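Local atomic coordinates of chorismate mutase (Paraburkholderia phymatum, PDB entry 5TS9), a protein that probably catalyses the rearrangement of chorismate to prephenate. Residues M59-L65 with M122-Q126; A33-W37 with L88-R93; D13-V19 with A144-V148. All blocks are in the same frame, centred on the assembly; numbering follows the deposited sequence.

Interaction 1 of 3, residues M59-L65 with M122-Q126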
loop_
_atom_site.group_PDB
_atom_site.type_symbol
_atom_site.label_atom_id
_atom_site.label_comp_id
_atom_site.label_asym_id
_atom_site.label_seq_id
_atom_site.Cartn_x
_atom_site.Cartn_y
_atom_site.Cartn_z
ATOM N N MET A 59 19.935 -12.312 -5.446
ATOM C CA MET A 59 21.039 -11.703 -4.719
ATOM C C MET A 59 20.993 -11.974 -3.220
ATOM O O MET A 59 21.965 -11.664 -2.518
ATOM C CB MET A 59 21.054 -10.196 -4.980
ATOM C CG MET A 59 22.362 -9.506 -4.628
ATOM S SD MET A 59 22.288 -7.732 -4.968
ATOM C CE MET A 59 22.707 -7.725 -6.718
ATOM N N ALA A 60 19.913 -12.579 -2.722
ATOM C CA ALA A 60 19.703 -12.674 -1.277
ATOM C C ALA A 60 20.864 -13.370 -0.582
ATOM O O ALA A 60 21.352 -12.899 0.447
ATOM C CB ALA A 60 18.396 -13.409 -0.975
ATOM N N SER A 61 21.323 -14.496 -1.135
ATOM C CA SER A 61 22.331 -15.302 -0.452
ATOM C C SER A 61 23.653 -14.558 -0.288
ATOM O O SER A 61 24.434 -14.876 0.620
ATOM C CB SER A 61 22.553 -16.610 -1.213
ATOM O OG SER A 61 23.002 -16.355 -2.530
ATOM N N GLU A 62 23.935 -13.580 -1.150
ATOM C CA GLU A 62 25.175 -12.826 -1.002
ATOM C C GLU A 62 25.231 -12.063 0.321
ATOM O O GLU A 62 26.321 -11.676 0.750
ATOM C CB GLU A 62 25.354 -11.863 -2.181
ATOM N N TYR A 63 24.089 -11.868 0.988
ATOM C CA TYR A 63 23.986 -11.110 2.232
ATOM C C TYR A 63 23.378 -11.940 3.362
ATOM O O TYR A 63 22.739 -11.392 4.265
ATOM C CB TYR A 63 23.151 -9.845 2.021
ATOM C CG TYR A 63 23.735 -8.858 1.022
ATOM C CD1 TYR A 63 24.625 -7.880 1.431
ATOM C CD2 TYR A 63 23.391 -8.908 -0.321
ATOM C CE1 TYR A 63 25.160 -6.971 0.527
ATOM C CE2 TYR A 63 23.915 -8.011 -1.229
ATOM C CZ TYR A 63 24.800 -7.042 -0.796
ATOM O OH TYR A 63 25.327 -6.143 -1.686
ATOM N N GLY A 64 23.548 -13.263 3.319
ATOM C CA GLY A 64 23.012 -14.130 4.360
ATOM C C GLY A 64 21.502 -14.140 4.490
ATOM O O GLY A 64 20.980 -14.589 5.517
ATOM N N LEU A 65 20.779 -13.660 3.482
ATOM C CA LEU A 65 19.322 -13.680 3.497
ATOM C C LEU A 65 18.787 -14.912 2.781
ATOM O O LEU A 65 19.373 -15.383 1.802
ATOM C CB LEU A 65 18.738 -12.437 2.828
ATOM C CG LEU A 65 19.262 -11.105 3.342
ATOM C CD1 LEU A 65 18.645 -9.956 2.548
ATOM C CD2 LEU A 65 18.958 -11.003 4.827
ATOM N N MET A 122 19.801 -4.726 1.482
ATOM C CA MET A 122 20.231 -6.059 1.899
ATOM C C MET A 122 21.428 -5.991 2.837
ATOM O O MET A 122 21.497 -6.754 3.808
ATOM C CB MET A 122 20.533 -6.922 0.676
ATOM C CG MET A 122 19.247 -7.322 -0.084
ATOM S SD MET A 122 19.592 -8.496 -1.390
ATOM C CE MET A 122 17.986 -8.674 -2.134
ATOM N N GLN A 123 22.375 -5.087 2.584
ATOM C CA GLN A 123 23.512 -4.983 3.496
ATOM C C GLN A 123 23.054 -4.551 4.882
ATOM O O GLN A 123 23.535 -5.068 5.898
ATOM C CB GLN A 123 24.554 -4.007 2.946
ATOM C CG GLN A 123 25.748 -3.797 3.887
ATOM C CD GLN A 123 26.492 -5.096 4.195
ATOM O OE1 GLN A 123 26.479 -5.578 5.335
ATOM N NE2 GLN A 123 27.142 -5.668 3.182
ATOM N N ASN A 124 22.105 -3.613 4.937
ATOM C CA ASN A 124 21.559 -3.150 6.209
ATOM C C ASN A 124 20.725 -4.230 6.896
ATOM O O ASN A 124 20.762 -4.354 8.125
ATOM C CB ASN A 124 20.717 -1.897 5.968
ATOM C CG ASN A 124 21.572 -0.690 5.619
ATOM O OD1 ASN A 124 22.746 -0.639 5.978
ATOM N ND2 ASN A 124 20.996 0.278 4.923
ATOM N N LEU A 125 19.938 -4.993 6.130
ATOM C CA LEU A 125 19.189 -6.107 6.718
ATOM C C LEU A 125 20.120 -7.088 7.407
ATOM O O LEU A 125 19.867 -7.534 8.538
ATOM C CB LEU A 125 18.406 -6.831 5.634
ATOM C CG LEU A 125 17.012 -6.343 5.327
ATOM C CD1 LEU A 125 16.621 -6.853 3.951
ATOM C CD2 LEU A 125 16.068 -6.838 6.395
ATOM N N GLN A 126 21.185 -7.472 6.707
ATOM C CA GLN A 126 22.193 -8.346 7.287
ATOM C C GLN A 126 22.785 -7.739 8.555
ATOM O O GLN A 126 22.908 -8.417 9.581
ATOM C CB GLN A 126 23.281 -8.620 6.252
ATOM C CG GLN A 126 24.410 -9.476 6.772
ATOM C CD GLN A 126 25.449 -9.738 5.709
ATOM O OE1 GLN A 126 25.740 -8.873 4.883
ATOM N NE2 GLN A 126 26.000 -10.943 5.709
#

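Interaction 2 of 3, residues A33-W37 with L88-R93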
loop_
_atom_site.group_PDB
_atom_site.type_symbol
_atom_site.label_atom_id
_atom_site.label_comp_id
_atom_site.label_asym_id
_atom_site.label_seq_id
_atom_site.Cartn_x
_atom_site.Cartn_y
_atom_site.Cartn_z
ATOM N N ALA A 33 6.330 8.636 -10.567
ATOM C CA ALA A 33 4.998 9.217 -10.764
ATOM C C ALA A 33 5.021 10.317 -11.822
ATOM O O ALA A 33 4.169 10.347 -12.712
ATOM C CB ALA A 33 4.464 9.769 -9.441
ATOM N N LEU A 34 5.987 11.233 -11.733
ATOM C CA LEU A 34 6.119 12.295 -12.739
ATOM C C LEU A 34 6.238 11.722 -14.142
ATOM O O LEU A 34 5.585 12.196 -15.086
ATOM C CB LEU A 34 7.347 13.155 -12.435
ATOM C CG LEU A 34 7.339 14.036 -11.189
ATOM C CD1 LEU A 34 8.730 14.676 -10.982
ATOM C CD2 LEU A 34 6.231 15.100 -11.295
ATOM N N SER A 35 7.101 10.719 -14.305
ATOM C CA SER A 35 7.295 10.127 -15.619
ATOM C C SER A 35 6.010 9.497 -16.129
ATOM O O SER A 35 5.675 9.612 -17.313
ATOM C CB SER A 35 8.409 9.085 -15.558
ATOM O OG SER A 35 8.461 8.363 -16.781
ATOM N N LYS A 36 5.284 8.805 -15.254
ATOM C CA LYS A 36 4.041 8.171 -15.672
ATOM C C LYS A 36 2.946 9.204 -15.914
ATOM O O LYS A 36 2.075 8.987 -16.757
ATOM C CB LYS A 36 3.614 7.135 -14.635
ATOM C CG LYS A 36 4.518 5.898 -14.689
ATOM C CD LYS A 36 4.133 4.853 -13.672
ATOM C CE LYS A 36 5.061 3.627 -13.776
ATOM N NZ LYS A 36 5.031 2.856 -12.464
ATOM N N TRP A 37 2.995 10.338 -15.213
ATOM C CA TRP A 37 2.106 11.450 -15.521
ATOM C C TRP A 37 2.377 11.998 -16.925
ATOM O O TRP A 37 1.439 12.287 -17.677
ATOM C CB TRP A 37 2.268 12.551 -14.458
ATOM C CG TRP A 37 1.543 13.867 -14.777
ATOM C CD1 TRP A 37 2.025 14.931 -15.502
ATOM C CD2 TRP A 37 0.223 14.234 -14.361
ATOM N NE1 TRP A 37 1.072 15.930 -15.566
ATOM C CE2 TRP A 37 -0.041 15.521 -14.876
ATOM C CE3 TRP A 37 -0.770 13.588 -13.607
ATOM C CZ2 TRP A 37 -1.252 16.186 -14.648
ATOM C CZ3 TRP A 37 -1.965 14.251 -13.379
ATOM C CH2 TRP A 37 -2.200 15.533 -13.907
ATOM N N LEU A 88 -0.072 10.201 -5.440
ATOM C CA LEU A 88 0.422 11.403 -6.111
ATOM C C LEU A 88 -0.317 11.630 -7.418
ATOM O O LEU A 88 -0.742 12.749 -7.714
ATOM C CB LEU A 88 1.922 11.286 -6.375
ATOM C CG LEU A 88 2.882 11.336 -5.188
ATOM C CD1 LEU A 88 4.289 11.184 -5.720
ATOM C CD2 LEU A 88 2.742 12.692 -4.466
ATOM N N LEU A 89 -0.443 10.579 -8.239
ATOM C CA LEU A 89 -1.086 10.747 -9.538
ATOM C C LEU A 89 -2.516 11.219 -9.380
ATOM O O LEU A 89 -2.977 12.085 -10.131
ATOM C CB LEU A 89 -1.043 9.436 -10.314
ATOM C CG LEU A 89 0.322 9.138 -10.905
ATOM C CD1 LEU A 89 0.345 7.710 -11.337
ATOM C CD2 LEU A 89 0.647 10.110 -12.090
ATOM N N ASN A 90 -3.242 10.673 -8.398
ATOM C CA ASN A 90 -4.620 11.128 -8.242
ATOM C C ASN A 90 -4.678 12.503 -7.604
ATOM O O ASN A 90 -5.603 13.267 -7.899
ATOM C CB ASN A 90 -5.449 10.120 -7.440
ATOM C CG ASN A 90 -6.224 9.156 -8.344
ATOM O OD1 ASN A 90 -6.111 9.223 -9.571
ATOM N ND2 ASN A 90 -7.029 8.263 -7.740
ATOM N N ASN A 91 -3.718 12.838 -6.733
ATOM C CA ASN A 91 -3.631 14.211 -6.241
ATOM C C ASN A 91 -3.465 15.176 -7.404
ATOM O O ASN A 91 -4.146 16.201 -7.474
ATOM C CB ASN A 91 -2.462 14.377 -5.262
ATOM C CG ASN A 91 -2.748 13.757 -3.916
ATOM O OD1 ASN A 91 -3.863 13.324 -3.675
ATOM N ND2 ASN A 91 -1.745 13.711 -3.039
ATOM N N TRP A 92 -2.562 14.855 -8.324
ATOM C CA TRP A 92 -2.331 15.723 -9.484
ATOM C C TRP A 92 -3.534 15.732 -10.409
ATOM O O TRP A 92 -3.902 16.784 -10.949
ATOM C CB TRP A 92 -1.087 15.251 -10.231
ATOM C CG TRP A 92 0.120 15.286 -9.369
ATOM C CD1 TRP A 92 0.297 16.040 -8.232
ATOM C CD2 TRP A 92 1.323 14.532 -9.549
ATOM N NE1 TRP A 92 1.553 15.794 -7.694
ATOM C CE2 TRP A 92 2.196 14.872 -8.487
ATOM C CE3 TRP A 92 1.745 13.600 -10.500
ATOM C CZ2 TRP A 92 3.478 14.309 -8.354
ATOM C CZ3 TRP A 92 3.015 13.042 -10.376
ATOM C CH2 TRP A 92 3.867 13.398 -9.302
ATOM N N ARG A 93 -4.164 14.572 -10.605
ATOM C CA ARG A 93 -5.369 14.523 -11.438
ATOM C C ARG A 93 -6.454 15.453 -10.901
ATOM O O ARG A 93 -7.146 16.116 -11.678
ATOM C CB ARG A 93 -5.898 13.083 -11.543
ATOM C CG ARG A 93 -5.103 12.170 -12.474
ATOM C CD ARG A 93 -5.830 10.863 -12.724
ATOM N NE ARG A 93 -5.029 9.943 -13.525
ATOM C CZ ARG A 93 -4.351 8.913 -13.040
ATOM N NH1 ARG A 93 -4.388 8.636 -11.737
ATOM N NH2 ARG A 93 -3.643 8.148 -13.865
#

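Interaction 3 of 3, residues D13-V19 with A144-V148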
loop_
_atom_site.group_PDB
_atom_site.type_symbol
_atom_site.label_atom_id
_atom_site.label_comp_id
_atom_site.label_asym_id
_atom_site.label_seq_id
_atom_site.Cartn_x
_atom_site.Cartn_y
_atom_site.Cartn_z
ATOM N N ASP A 13 18.231 3.125 17.780
ATOM C CA ASP A 13 18.916 3.629 16.602
ATOM C C ASP A 13 19.258 2.541 15.605
ATOM O O ASP A 13 19.540 2.859 14.444
ATOM C CB ASP A 13 20.230 4.330 16.983
ATOM C CG ASP A 13 20.010 5.682 17.609
ATOM O OD1 ASP A 13 21.012 6.310 18.011
ATOM O OD2 ASP A 13 18.835 6.110 17.711
ATOM N N ALA A 14 19.262 1.277 16.037
ATOM C CA ALA A 14 19.896 0.222 15.247
ATOM C C ALA A 14 19.212 0.013 13.899
ATOM O O ALA A 14 19.864 -0.386 12.922
ATOM C CB ALA A 14 19.901 -1.080 16.041
ATOM N N PHE A 15 17.914 0.266 13.817
ATOM C CA PHE A 15 17.198 0.085 12.562
ATOM C C PHE A 15 17.237 1.325 11.678
ATOM O O PHE A 15 16.696 1.294 10.559
ATOM C CB PHE A 15 15.743 -0.322 12.844
ATOM C CG PHE A 15 15.602 -1.730 13.365
ATOM C CD1 PHE A 15 15.675 -2.810 12.503
ATOM C CD2 PHE A 15 15.422 -1.975 14.719
ATOM C CE1 PHE A 15 15.563 -4.116 12.977
ATOM C CE2 PHE A 15 15.311 -3.273 15.201
ATOM C CZ PHE A 15 15.376 -4.342 14.336
ATOM N N VAL A 16 17.864 2.408 12.133
ATOM C CA VAL A 16 17.755 3.669 11.393
ATOM C C VAL A 16 18.434 3.597 10.028
ATOM O O VAL A 16 17.839 4.065 9.048
ATOM C CB VAL A 16 18.295 4.849 12.209
ATOM C CG1 VAL A 16 18.555 6.031 11.295
ATOM C CG2 VAL A 16 17.295 5.226 13.282
ATOM N N PRO A 17 19.664 3.070 9.896
ATOM C CA PRO A 17 20.244 2.960 8.544
ATOM C C PRO A 17 19.425 2.092 7.592
ATOM O O PRO A 17 19.304 2.422 6.404
ATOM C CB PRO A 17 21.644 2.374 8.810
ATOM C CG PRO A 17 21.963 2.778 10.211
ATOM C CD PRO A 17 20.644 2.691 10.934
ATOM N N LEU A 18 18.841 0.995 8.076
ATOM C CA LEU A 18 17.964 0.196 7.225
ATOM C C LEU A 18 16.737 0.996 6.792
ATOM O O LEU A 18 16.395 1.037 5.600
ATOM C CB LEU A 18 17.548 -1.081 7.964
ATOM C CG LEU A 18 16.485 -1.980 7.306
ATOM C CD1 LEU A 18 16.900 -2.342 5.907
ATOM C CD2 LEU A 18 16.292 -3.237 8.150
ATOM N N VAL A 19 16.068 1.653 7.747
ATOM C CA VAL A 19 14.853 2.416 7.442
ATOM C C VAL A 19 15.185 3.592 6.540
ATOM O O VAL A 19 14.399 3.967 5.667
ATOM C CB VAL A 19 14.171 2.861 8.756
ATOM C CG1 VAL A 19 13.016 3.845 8.502
ATOM C CG2 VAL A 19 13.654 1.646 9.505
ATOM N N ALA A 144 12.100 4.078 14.549
ATOM C CA ALA A 144 13.045 4.403 13.484
ATOM C C ALA A 144 12.355 5.096 12.318
ATOM O O ALA A 144 12.906 6.023 11.717
ATOM C CB ALA A 144 13.738 3.128 13.002
ATOM N N VAL A 145 11.152 4.645 11.976
ATOM C CA VAL A 145 10.382 5.310 10.934
ATOM C C VAL A 145 10.056 6.735 11.348
ATOM O O VAL A 145 10.138 7.674 10.542
ATOM C CB VAL A 145 9.116 4.503 10.645
ATOM C CG1 VAL A 145 8.137 5.334 9.825
ATOM C CG2 VAL A 145 9.491 3.203 9.935
ATOM N N GLY A 146 9.690 6.918 12.611
ATOM C CA GLY A 146 9.450 8.259 13.116
ATOM C C GLY A 146 10.679 9.141 13.007
ATOM O O GLY A 146 10.608 10.274 12.517
ATOM N N GLN A 147 11.831 8.626 13.444
ATOM C CA GLN A 147 13.058 9.413 13.384
ATOM C C GLN A 147 13.408 9.774 11.948
ATOM O O GLN A 147 13.728 10.927 11.646
ATOM C CB GLN A 147 14.212 8.652 14.039
ATOM C CG GLN A 147 15.486 9.470 14.148
ATOM C CD GLN A 147 16.590 8.740 14.884
ATOM O OE1 GLN A 147 16.334 7.996 15.826
ATOM N NE2 GLN A 147 17.829 8.945 14.448
ATOM N N VAL A 148 13.336 8.800 11.042
ATOM C CA VAL A 148 13.712 9.053 9.655
ATOM C C VAL A 148 12.749 10.041 9.003
ATOM O O VAL A 148 13.155 10.911 8.219
ATOM C CB VAL A 148 13.779 7.717 8.895
ATOM C CG1 VAL A 148 13.761 7.953 7.395
ATOM C CG2 VAL A 148 15.048 6.916 9.339
#

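Interaction 1 of 3, residues M59-L65 with M122-Q126
Met122 is the bump of this contact: its side chain runs from helix 106-128 into a hollow made by Met59, Ala60, Tyr63 and Leu65. The chain touches several walls in turn. The CB methylene sits over one face of the Tyr63 ring, 3.9 Å from the ring centroid and 24° off the normal, a CH-pi contact displaced toward the CD2 rim. One bond further, CG packs against Leu65 CD1 at 3.8 Å. Beyond CG the chain is fully extended (chi2 -173°, chi3 -176°), which carries SD deep enough to lie 4.2 Å from Met59 CB. The sulfur stands obliquely to the tyrosine ring, with SD 4.9 Å from the ring centroid, a Met-aromatic contact. Ala70 and Phe74 of helix 67-95 also touch Met122. The arrangement thus joins three parts of an all-helical fold: the turn linking helices 46-59 and 67-95 rests on helix 106-128, and its Ala60 O holds it together by accepting from both Tyr63 N and Leu65 N, which arrive from opposite faces of the carbonyl plane. The Tyr63 side chain crosses those of Met122, Gln123 and Gln126 at about right angles. Gln123, bent at chi2, brings NE2 to the ring edge, in plane and 3.6 Å from Tyr63 CE1, while its amide is turned steeply to the ring. The extended Gln126 chain runs alongside the Tyr63 carbonyl oxygen, with Gln126 CB 3.5 Å from Tyr63 O. On the other flank Leu65 CD1, already against Met122, also lies 4.0 Å from Leu125 CD1.

Interaction 2 of 3, residues A33-W37 with L88-R93
Trp37 and Trp92 set the geometry here, their ring planes standing at 89° in a T-shaped (edge-to-face) pair. The edge of Trp92 is directed toward the face of Trp37, with 5.9 Å between the centroid of the Trp37 six-membered ring and that of the Trp92 five-membered ring. Trp37 reaches across because its CG lies opposite the backbone N (chi1 171°), which sends the indole toward helix 67-95; there CZ3 comes within 3.4 Å of Trp92 CB, a close approach, and 3.9 Å of Arg93 CG. Trp92 takes the other course: CG sits beside its own backbone N, and the six-membered ring is laid back toward Ala33. Its outer edge meets the small residue, with Trp92 CH2 3.7 Å from Ala33 CB and the Ala33 carbonyl carbon near the ring plane. Leu34 crosses the indole at about a right angle, placing CD2 3.5 Å from Trp92 CH2. Leu89 packs between the two helices on the other flank of Ala33, where its CD2 touches the Ala33 carbonyl oxygen. The same methyl, Leu89 CD2, lies 3.8 Å from Trp37 CB. Arg93 is steadied within its own helix by a hydrogen bond from NH1 to Asn90 OD1, 2.8 Å long and lying near the guanidinium plane. Asn90 ND2 bonds Asp163 of the second subunit, linking this helix to the dimer interface, while Ala98 and Pro99 of the following loop touch Trp92. The local axes approach to 10.2 Å and cross at -50°, a spacing that leaves room for the Trp92 indole against Ala33. This is aromatic packing between crossing helices, joining helices 16-39 and 67-95 of the all-helical chorismate mutase fold.

Interaction 3 of 3, residues D13-V19 with A144-V148
Ala144 on helix 137-151 meets Phe15, Val16 and Val19 through its single methyl group, and the short side chain lets the backbones come close: Val16 and Ala144 have CA atoms 5.2 Å apart. Around that methyl, Val19 CG2 stands at 3.8 Å and Phe15 CB at 4.0 Å. The valines share one conformation. In Val19 (chi1 171°) CG1 is opposite the backbone N and CG2 opposite the carbonyl carbon, and this splits the fork between two targets: CG2 goes to Ala144, whereas CG1 lies 3.8 Å from Val148 CG2 and 3.9 Å from Val145 CG2. Val16 divides its methyls in the same way, with CG1 4.1 Å from Val148 CG2 and CG2 turned to Ala144. Val16 and Val148 run antiparallel alongside one another, while Val19 meets Val145 at about a right angle. Phe15 begins toward Ala144, but its ring leads elsewhere, into a pocket with Leu140 and Val141 of helix 137-151, Val128 and Ile169. Leu162 of helix 156-165 touches Val19, Val145 and Val148, extending the apolar cluster to a third helix, and Val145 also packs on Arg94 of the second subunit. At the outer margin Gln147 was modelled in two conformers, so its contacts are doubtful; in one of them the chain is extended from CG onward (chi2 176°), with the amide across Val16 CG2 and OE1 3.7 Å from Asp13 OD2. Those two oxygens make no bond, and the polar margin appears to contribute little. Cohesion therefore appears to rest on the van der Waals fit of methyl groups, mostly on buried residues, with no polar bond between the two segments.

Interaction 3 is the most buried of the three and almost wholly aliphatic; interactions 1 and 2 are only partly buried and rely on aromatic rings, a tyrosine against a methionine in one and paired indoles in the other. Helix 16-39 serves both interactions 2 and 3, near its two ends, on opposite sides of the chain's centre with their contact centres about 28 Å apart. Interactions 1 and 3 adjoin: Asn124 and Leu125 pack on Pro17 and Leu18. Interaction 1 joins a turn to a helix, whereas interaction 2 pairs two helices. The second subunit touches interactions 2 and 3 but not the segments of interaction 1.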